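Local structure of PAC2 family protein (Streptomyces avermitilis, 3MNF) at residues D20-A25 with A194-L199; E44-D48 with I91-R96. The protein is of unknown function, but belongs to the PAC2 family, whose members are related to proteasome-assembling chaperones. All coordinates share one frame. Residue numbers count along the deposited sequence, not the author numbering.

Contact 1. Residues D20-A25 with A194-L199; sequences DAASTA and ATLALL
Start from T195, whose hydroxyl is the one polar group of A194-L199 that meets the helix of D20-A25. In the m rotamer (chi1 -62°) it places OG1 within hydrogen-bonding distance of A21 O (3.1 Å) and of T24 OG1 (2.9 Å), T24 being p, with N191 O of the preceding turn as a further hydrogen-bond partner of T195 OG1. A21 O also accepts its regular helical bond from A25 N (3.1 Å). A194 N is taken by the side chain of N191, and S23, whose CA-to-CB bond points away from the other helix, has its OG hydrogen-bonded to D17. The helical parts, 21-25 and 194-199, cross at -59° with axes 8.3 Å apart, A21 CA lying 4.5 Å from T195 CA. Both helices pack on the central mixed sheet of this alpha/beta fold, A21, A22 and A25 on strand 115-124, A194 and L198 on strand 175-183. Alanines make the close approach possible: A21 CB lies 3.9 Å from A194 CB, and A25 CB 3.8 Å from T195 CG2. L198, in the mt rotamer, brings CD1 to 3.8 Å from A22 CB; L199, also mt, sets CD2 4.0 Å from A25 CB.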
loop_
_atom_site.group_PDB
_atom_site.type_symbol
_atom_site.label_atom_id
_atom_site.label_comp_id
_atom_site.label_asym_id
_atom_site.label_seq_id
_atom_site.Cartn_x
_atom_site.Cartn_y
_atom_site.Cartn_z
ATOM N N ASP A 20 30.602 -6.941 -11.279
ATOM C CA ASP A 20 30.392 -5.650 -10.638
ATOM C C ASP A 20 30.985 -4.570 -11.547
ATOM O O ASP A 20 31.326 -3.468 -11.097
ATOM C CB ASP A 20 31.037 -5.586 -9.249
ATOM C CG ASP A 20 30.726 -6.805 -8.374
ATOM O OD1 ASP A 20 30.040 -7.753 -8.821
ATOM O OD2 ASP A 20 31.190 -6.823 -7.212
ATOM N N ALA A 21 31.113 -4.892 -12.832
ATOM C CA ALA A 21 31.778 -4.004 -13.756
ATOM C C ALA A 21 30.980 -2.720 -13.895
ATOM O O ALA A 21 31.548 -1.621 -13.829
ATOM C CB ALA A 21 31.939 -4.659 -15.077
ATOM N N ALA A 22 29.662 -2.864 -14.053
ATOM C CA ALA A 22 28.789 -1.723 -14.272
ATOM C C ALA A 22 28.624 -0.958 -12.998
ATOM O O ALA A 22 28.766 0.257 -13.000
ATOM C CB ALA A 22 27.463 -2.148 -14.830
ATOM N N SER A 23 28.384 -1.652 -11.894
ATOM C CA SER A 23 28.240 -0.937 -10.624
ATOM C C SER A 23 29.500 -0.178 -10.210
ATOM O O SER A 23 29.381 0.897 -9.617
ATOM C CB SER A 23 27.726 -1.813 -9.482
ATOM O OG SER A 23 28.574 -2.908 -9.257
ATOM N N THR A 24 30.690 -0.703 -10.509
ATOM C CA THR A 24 31.890 0.031 -10.110
ATOM C C THR A 24 32.173 1.185 -11.070
ATOM O O THR A 24 32.818 2.150 -10.690
ATOM C CB THR A 24 33.186 -0.842 -9.878
ATOM O OG1 THR A 24 33.849 -1.065 -11.116
ATOM C CG2 THR A 24 32.891 -2.178 -9.211
ATOM N N ALA A 25 31.688 1.095 -12.303
ATOM C CA ALA A 25 31.823 2.215 -13.237
ATOM C C ALA A 25 31.151 3.463 -12.671
ATOM O O ALA A 25 31.736 4.551 -12.680
ATOM C CB ALA A 25 31.250 1.873 -14.597
ATOM N N ALA A 194 36.685 -4.490 -17.822
ATOM C CA ALA A 194 35.331 -4.243 -18.330
ATOM C C ALA A 194 34.699 -2.947 -17.808
ATOM O O ALA A 194 33.908 -2.301 -18.504
ATOM C CB ALA A 194 34.420 -5.414 -18.034
ATOM N N THR A 195 35.027 -2.581 -16.575
ATOM C CA THR A 195 34.593 -1.303 -16.048
ATOM C C THR A 195 35.119 -0.234 -16.994
ATOM O O THR A 195 34.383 0.665 -17.418
ATOM C CB THR A 195 35.116 -1.089 -14.627
ATOM O OG1 THR A 195 34.576 -2.105 -13.777
ATOM C CG2 THR A 195 34.710 0.273 -14.103
ATOM N N LEU A 196 36.390 -0.375 -17.352
ATOM C CA LEU A 196 37.053 0.580 -18.206
ATOM C C LEU A 196 36.412 0.618 -19.584
ATOM O O LEU A 196 36.295 1.690 -20.183
ATOM C CB LEU A 196 38.537 0.246 -18.312
ATOM C CG LEU A 196 39.437 1.235 -19.045
ATOM C CD1 LEU A 196 39.199 2.657 -18.542
ATOM C CD2 LEU A 196 40.923 0.817 -18.921
ATOM N N ALA A 197 35.981 -0.542 -20.078
ATOM C CA ALA A 197 35.371 -0.618 -21.396
ATOM C C ALA A 197 34.074 0.191 -21.424
ATOM O O ALA A 197 33.803 0.903 -22.392
ATOM C CB ALA A 197 35.138 -2.049 -21.785
ATOM N N LEU A 198 33.302 0.099 -20.337
ATOM C CA LEU A 198 32.052 0.844 -20.186
ATOM C C LEU A 198 32.334 2.332 -20.151
ATOM O O LEU A 198 31.729 3.098 -20.910
ATOM C CB LEU A 198 31.294 0.430 -18.916
ATOM C CG LEU A 198 30.586 -0.928 -18.880
ATOM C CD1 LEU A 198 30.040 -1.153 -17.505
ATOM C CD2 LEU A 198 29.470 -1.080 -19.902
ATOM N N LEU A 199 33.269 2.729 -19.286
ATOM C CA LEU A 199 33.611 4.133 -19.119
ATOM C C LEU A 199 34.084 4.783 -20.413
ATOM O O LEU A 199 33.656 5.887 -20.730
ATOM C CB LEU A 199 34.635 4.316 -18.008
ATOM C CG LEU A 199 34.029 4.226 -16.610
ATOM C CD1 LEU A 199 35.039 4.677 -15.574
ATOM C CD2 LEU A 199 32.775 5.055 -16.518
#

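Contact 2. Residues E44-D48 with I91-R96; sequences EDYYD and IEPSMR
This is a loop-to-loop contact beyond the end of strand 82-91 in the central sheet: E44-D48, between strands 36-40 and 55-59, meets I91-R96, which leads from strand 82-91 into helix 97-111. The two run 117° apart, with Y46 CA 5.0 Å from M95 CA (selenomethionine) and Y47 CA 5.4 Å from S94 CA. At the centre Y46 O accepts from two successive amides, S94 N and M95 N, each 3.0 Å away; the S94 backbone turns here (phi/psi -94/-16), so both amides can face one carbonyl. S94 OG, with chi1 p, adds a weak bond to Y46 O (3.3 Å) and accepts from D48 N at 3.0 Å. Next along, Y47 (m, chi2 95°) sends its ring along I91 and P93: OH donates to I91 O at 2.6 Å, and CE2 is 3.6 Å from I91 CB. Y46 CB packs on P93 CB at 3.8 Å, while D45 O lies 3.3 Å from M95 CE and 3.4 Å from R96 CD. R96, with left-handed phi/psi of 40/51, holds the N-cap position. The contact also lies at a subunit interface: E92 forms a salt bridge with R53 of the second subunit, and E44 bonds S99 of the third. Within the chain, helix 97-111 covers it, Y46 meeting F100 edge-to-face and E103 through its hydroxyl, while Y47 OH also bonds T70 of strand 70-78.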
loop_
_atom_site.group_PDB
_atom_site.type_symbol
_atom_site.label_atom_id
_atom_site.label_comp_id
_atom_site.label_asym_id
_atom_site.label_seq_id
_atom_site.Cartn_x
_atom_site.Cartn_y
_atom_site.Cartn_z
ATOM N N GLU A 44 12.098 -0.084 1.888
ATOM C CA GLU A 44 10.857 -0.707 2.338
ATOM C C GLU A 44 9.918 -1.154 1.208
ATOM O O GLU A 44 9.233 -2.162 1.340
ATOM C CB GLU A 44 10.135 0.255 3.242
ATOM C CG GLU A 44 9.148 -0.357 4.197
ATOM C CD GLU A 44 9.780 -0.936 5.451
ATOM O OE1 GLU A 44 10.997 -1.262 5.452
ATOM O OE2 GLU A 44 9.029 -1.089 6.433
ATOM N N ASP A 45 9.905 -0.430 0.089
ATOM C CA ASP A 45 8.992 -0.737 -1.018
ATOM C C ASP A 45 9.516 -1.752 -1.997
ATOM O O ASP A 45 8.732 -2.296 -2.765
ATOM C CB ASP A 45 8.616 0.524 -1.799
ATOM C CG ASP A 45 7.718 1.465 -0.992
ATOM O OD1 ASP A 45 6.675 1.006 -0.441
ATOM O OD2 ASP A 45 8.075 2.679 -0.903
ATOM N N TYR A 46 10.821 -2.019 -1.994
ATOM C CA TYR A 46 11.396 -2.724 -3.125
ATOM C C TYR A 46 12.222 -3.981 -2.856
ATOM O O TYR A 46 12.389 -4.830 -3.751
ATOM C CB TYR A 46 12.222 -1.740 -3.901
ATOM C CG TYR A 46 11.437 -0.553 -4.394
ATOM C CD1 TYR A 46 11.756 0.730 -3.987
ATOM C CD2 TYR A 46 10.387 -0.719 -5.276
ATOM C CE1 TYR A 46 11.058 1.806 -4.441
ATOM C CE2 TYR A 46 9.668 0.364 -5.740
ATOM C CZ TYR A 46 10.014 1.619 -5.319
ATOM O OH TYR A 46 9.305 2.683 -5.775
ATOM N N TYR A 47 12.724 -4.092 -1.625
ATOM C CA TYR A 47 13.748 -5.057 -1.283
ATOM C C TYR A 47 13.288 -6.099 -0.260
ATOM O O TYR A 47 12.735 -5.783 0.802
ATOM C CB TYR A 47 15.013 -4.342 -0.832
ATOM C CG TYR A 47 15.650 -3.494 -1.908
ATOM C CD1 TYR A 47 15.379 -2.129 -2.002
ATOM C CD2 TYR A 47 16.507 -4.053 -2.851
ATOM C CE1 TYR A 47 15.933 -1.351 -3.001
ATOM C CE2 TYR A 47 17.083 -3.277 -3.861
ATOM C CZ TYR A 47 16.793 -1.929 -3.924
ATOM O OH TYR A 47 17.363 -1.149 -4.907
ATOM N N ASP A 48 13.474 -7.358 -0.633
ATOM C CA ASP A 48 13.308 -8.481 0.237
ATOM C C ASP A 48 14.587 -8.496 1.046
ATOM O O ASP A 48 15.680 -8.550 0.469
ATOM C CB ASP A 48 13.186 -9.740 -0.602
ATOM C CG ASP A 48 13.059 -10.989 0.236
ATOM O OD1 ASP A 48 13.927 -11.206 1.107
ATOM O OD2 ASP A 48 12.101 -11.771 0.019
ATOM N N ILE A 91 20.912 -1.413 -6.052
ATOM C CA ILE A 91 20.810 -2.860 -6.124
ATOM C C ILE A 91 19.545 -3.154 -6.961
ATOM O O ILE A 91 18.546 -2.439 -6.828
ATOM C CB ILE A 91 20.565 -3.351 -4.724
ATOM C CG1 ILE A 91 21.509 -2.617 -3.744
ATOM C CG2 ILE A 91 20.559 -4.894 -4.664
ATOM C CD1 ILE A 91 22.742 -3.396 -3.404
ATOM N N GLU A 92 19.537 -4.168 -7.812
ATOM C CA GLU A 92 18.283 -4.467 -8.496
ATOM C C GLU A 92 17.190 -4.834 -7.488
ATOM O O GLU A 92 17.394 -5.699 -6.643
ATOM C CB GLU A 92 18.470 -5.589 -9.464
ATOM C CG GLU A 92 17.257 -5.947 -10.198
ATOM C CD GLU A 92 17.521 -7.098 -11.116
ATOM O OE1 GLU A 92 17.921 -8.172 -10.601
ATOM O OE2 GLU A 92 17.360 -6.932 -12.354
ATOM N N PRO A 93 16.032 -4.160 -7.553
ATOM C CA PRO A 93 14.985 -4.496 -6.587
ATOM C C PRO A 93 14.409 -5.889 -6.820
ATOM O O PRO A 93 14.451 -6.416 -7.920
ATOM C CB PRO A 93 13.895 -3.436 -6.849
ATOM C CG PRO A 93 14.098 -3.020 -8.265
ATOM C CD PRO A 93 15.598 -3.117 -8.507
ATOM N N SER A 94 13.841 -6.465 -5.783
ATOM C CA SER A 94 13.176 -7.716 -5.965
ATOM C C SER A 94 11.663 -7.575 -6.224
ATOM O O SER A 94 11.036 -8.505 -6.710
ATOM C CB SER A 94 13.489 -8.658 -4.801
ATOM O OG SER A 94 13.321 -8.010 -3.572
HETATM N N MSE A 95 11.078 -6.418 -5.942
HETATM C CA MSE A 95 9.660 -6.235 -6.250
HETATM C C MSE A 95 9.287 -4.843 -6.764
HETATM O O MSE A 95 10.118 -3.969 -6.854
HETATM C CB MSE A 95 8.801 -6.644 -5.074
HETATM C CG MSE A 95 9.407 -6.272 -3.770
HETATM SE SE MSE A 95 8.452 -6.874 -2.236
HETATM C CE MSE A 95 7.512 -5.193 -1.878
ATOM N N ARG A 96 8.025 -4.680 -7.146
ATOM C CA ARG A 96 7.481 -3.417 -7.691
ATOM C C ARG A 96 8.398 -2.634 -8.667
ATOM O O ARG A 96 8.631 -1.425 -8.532
ATOM C CB ARG A 96 6.940 -2.558 -6.552
ATOM C CG ARG A 96 6.215 -3.383 -5.491
ATOM C CD ARG A 96 5.766 -2.544 -4.303
ATOM N NE ARG A 96 5.106 -1.343 -4.795
ATOM C CZ ARG A 96 3.834 -1.311 -5.193
ATOM N NH1 ARG A 96 3.065 -2.412 -5.103
ATOM N NH2 ARG A 96 3.325 -0.173 -5.673
#

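In the fold
From the N terminus the chain runs through strand 7-13 and enters helix 21-32, opening the long loop that contact 1 will close. Strand 36-40 follows, then the loop holding 44-48, the two-stranded hairpin 55-66 and strands 70-78 and 82-91; the return at 91-96 closes contact 2, a 42-residue excursion without helix. Contact 2 is thus complete before the chain goes on through helix 97-111 and the rest of the sheet to helix 192-206, where contact 1 finally closes. The smaller loop lies wholly within the larger. Contact 1 joins two helices on the sheet near the chain's centre, contact 2 two peripheral loops; their centres are 23 Å apart and they do not touch.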